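Local atomic coordinates of 7,8-dihydro-6-hydroxymethylpterin pyrophosphokinase-dihydropteroate synthase (Plasmodium falciparum, PDB entry 6JWS), a protein that probably catalyses two successive steps of folate biosynthesis, pyrophosphorylation of 6-hydroxymethyl-7,8-dihydropterin by ATP and condensation of the product with 4-aminobenzoate to give 7,8-dihydropteroate. Residues A37-E42 with N521-V526. The protein carries 1 engineered substitution. Sequence-based numbering, arbitrary orientation.
Sequences ALHLVE and NKFYSV. With CA (calcium ion), chain L.
Helix 30-44, packed on the antiparallel sheet of the HPPK part, meets the loop that leads into strand 525-529 of the DHPS TIM barrel, so this small buried contact joins the two enzyme units of one chain. Aromatic packing carries most of it. His39 and Phe523, each with CG anti to its own carbonyl carbon (chi1 -68° and -67°), reach tip to tip. Their rings lie nearly parallel, planes at 9° and centroids 4.3 Å apart, but are slid so far that they barely overlap, the CE2-CZ rim of Phe523 lying over the CE1 side of the imidazole. On the opposite face of His39 sits the backbone of Asn521, its CA 3.5 Å from His39 CD2, so the imidazole is sandwiched between ring and main chain. Among the polar atoms, His39 NE2 lies 2.6 Å from Asn521 O. Asn521 OD1, 3.6 Å from His39 CD2, is buried here without a polar partner. Apolar contact is slighter: Leu38 crosses Phe523 at about a right angle, its CB 4.1 Å from Phe523 CZ, while also touching Leu22, Leu166 and Val168 of the HPPK sheet. One turn beyond Leu38, Glu42 turns to calcium, binding it through backbone O at 2.2 Å and carboxylate OE1 at 2.5 Å; two waters, Gly46 O and Glu99 OE2 are further ligands, and Glu42 OE2 accepts a hydrogen bond from Ile48 N. Here the two parts meet chiefly through one imidazole with a neighbour over each face, on a helix that bears calcium-binding Glu42 near its C-terminal end.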
loop_
_atom_site.group_PDB
_atom_site.type_symbol
_atom_site.label_atom_id
_atom_site.label_comp_id
_atom_site.label_asym_id
_atom_site.label_seq_id
_atom_site.Cartn_x
_atom_site.Cartn_y
_atom_site.Cartn_z
ATOM N N ALA B 37 -30.713 -14.550 22.382
ATOM C CA ALA B 37 -31.100 -13.591 23.406
ATOM C C ALA B 37 -31.788 -12.379 22.789
ATOM O O ALA B 37 -32.750 -11.880 23.370
ATOM C CB ALA B 37 -29.915 -13.191 24.258
ATOM N N LEU B 38 -31.316 -11.903 21.622
ATOM C CA LEU B 38 -31.991 -10.779 20.970
ATOM C C LEU B 38 -33.447 -11.134 20.690
ATOM O O LEU B 38 -34.330 -10.322 20.943
ATOM C CB LEU B 38 -31.320 -10.379 19.652
ATOM C CG LEU B 38 -30.044 -9.540 19.747
ATOM C CD1 LEU B 38 -29.457 -9.325 18.356
ATOM C CD2 LEU B 38 -30.303 -8.204 20.415
ATOM N N HIS B 39 -33.674 -12.327 20.125
ATOM C CA HIS B 39 -35.018 -12.805 19.841
ATOM C C HIS B 39 -35.861 -12.838 21.113
ATOM O O HIS B 39 -36.973 -12.326 21.121
ATOM C CB HIS B 39 -34.980 -14.194 19.200
ATOM C CG HIS B 39 -34.412 -14.205 17.826
ATOM N ND1 HIS B 39 -34.922 -13.410 16.808
ATOM C CD2 HIS B 39 -33.424 -14.953 17.276
ATOM C CE1 HIS B 39 -34.250 -13.648 15.701
ATOM N NE2 HIS B 39 -33.316 -14.584 15.966
ATOM N N LEU B 40 -35.318 -13.432 22.183
ATOM C CA LEU B 40 -36.060 -13.574 23.427
ATOM C C LEU B 40 -36.373 -12.210 24.028
ATOM O O LEU B 40 -37.452 -12.023 24.594
ATOM C CB LEU B 40 -35.303 -14.503 24.381
ATOM C CG LEU B 40 -35.187 -15.943 23.877
ATOM C CD1 LEU B 40 -34.283 -16.778 24.765
ATOM C CD2 LEU B 40 -36.562 -16.587 23.739
ATOM N N VAL B 41 -35.458 -11.247 23.850
ATOM C CA VAL B 41 -35.707 -9.870 24.265
ATOM C C VAL B 41 -36.874 -9.281 23.458
ATOM O O VAL B 41 -37.763 -8.654 24.033
ATOM C CB VAL B 41 -34.425 -9.008 24.176
ATOM C CG1 VAL B 41 -34.704 -7.518 24.341
ATOM C CG2 VAL B 41 -33.342 -9.465 25.150
ATOM N N GLU B 42 -36.858 -9.458 22.123
ATOM C CA GLU B 42 -37.907 -8.954 21.238
ATOM C C GLU B 42 -39.258 -9.562 21.614
ATOM O O GLU B 42 -40.283 -8.895 21.490
ATOM C CB GLU B 42 -37.707 -9.433 19.793
ATOM C CG GLU B 42 -37.332 -8.371 18.777
ATOM C CD GLU B 42 -38.149 -7.096 18.635
ATOM O OE1 GLU B 42 -39.382 -7.120 18.828
ATOM O OE2 GLU B 42 -37.534 -6.065 18.304
ATOM N N ASN B 521 -36.142 -16.814 14.683
ATOM C CA ASN B 521 -34.849 -17.287 15.162
ATOM C C ASN B 521 -33.704 -16.775 14.274
ATOM O O ASN B 521 -32.552 -16.720 14.713
ATOM C CB ASN B 521 -34.849 -18.804 15.391
ATOM C CG ASN B 521 -33.722 -19.292 16.285
ATOM O OD1 ASN B 521 -33.297 -18.600 17.212
ATOM N ND2 ASN B 521 -33.238 -20.502 16.033
ATOM N N LYS B 522 -34.025 -16.343 13.048
ATOM C CA LYS B 522 -33.007 -15.975 12.074
ATOM C C LYS B 522 -32.925 -14.458 11.935
ATOM O O LYS B 522 -33.942 -13.770 11.953
ATOM C CB LYS B 522 -33.365 -16.542 10.696
ATOM C CG LYS B 522 -32.716 -17.868 10.350
ATOM C CD LYS B 522 -31.221 -17.758 10.173
ATOM C CE LYS B 522 -30.792 -17.617 8.729
ATOM N NZ LYS B 522 -31.027 -18.857 7.951
ATOM N N PHE B 523 -31.696 -13.967 11.753
ATOM C CA PHE B 523 -31.456 -12.645 11.199
ATOM C C PHE B 523 -30.732 -12.815 9.868
ATOM O O PHE B 523 -29.998 -13.785 9.683
ATOM C CB PHE B 523 -30.649 -11.766 12.158
ATOM C CG PHE B 523 -31.348 -11.367 13.435
ATOM C CD1 PHE B 523 -32.194 -10.271 13.475
ATOM C CD2 PHE B 523 -31.123 -12.063 14.617
ATOM C CE1 PHE B 523 -32.828 -9.900 14.650
ATOM C CE2 PHE B 523 -31.751 -11.689 15.792
ATOM C CZ PHE B 523 -32.600 -10.606 15.808
ATOM N N TYR B 524 -30.966 -11.874 8.942
ATOM C CA TYR B 524 -30.203 -11.845 7.704
ATOM C C TYR B 524 -29.447 -10.527 7.565
ATOM O O TYR B 524 -29.921 -9.474 7.993
ATOM C CB TYR B 524 -31.097 -12.052 6.479
ATOM C CG TYR B 524 -31.833 -13.363 6.463
ATOM C CD1 TYR B 524 -31.257 -14.496 5.911
ATOM C CD2 TYR B 524 -33.112 -13.472 6.988
ATOM C CE1 TYR B 524 -31.930 -15.709 5.867
ATOM C CE2 TYR B 524 -33.806 -14.676 6.954
ATOM C CZ TYR B 524 -33.206 -15.799 6.400
ATOM O OH TYR B 524 -33.875 -16.986 6.372
ATOM N N SER B 525 -28.283 -10.614 6.908
ATOM C CA SER B 525 -27.446 -9.452 6.677
ATOM C C SER B 525 -27.870 -8.754 5.398
ATOM O O SER B 525 -28.556 -9.333 4.557
ATOM C CB SER B 525 -26.023 -9.871 6.625
ATOM O OG SER B 525 -25.633 -10.274 7.918
ATOM N N VAL B 526 -27.399 -7.517 5.234
ATOM C CA VAL B 526 -27.907 -6.682 4.166
ATOM C C VAL B 526 -26.816 -5.715 3.727
ATOM O O VAL B 526 -26.136 -5.127 4.575
ATOM C CB VAL B 526 -29.189 -5.942 4.591
ATOM C CG1 VAL B 526 -29.051 -5.205 5.928
ATOM C CG2 VAL B 526 -29.701 -5.028 3.478
HETATM CA CA CA L . -41.381 -7.370 20.315
HETATM O O HOH W 1 -42.199 -5.400 20.264
HETATM O O HOH W 2 -43.350 -7.689 21.704
#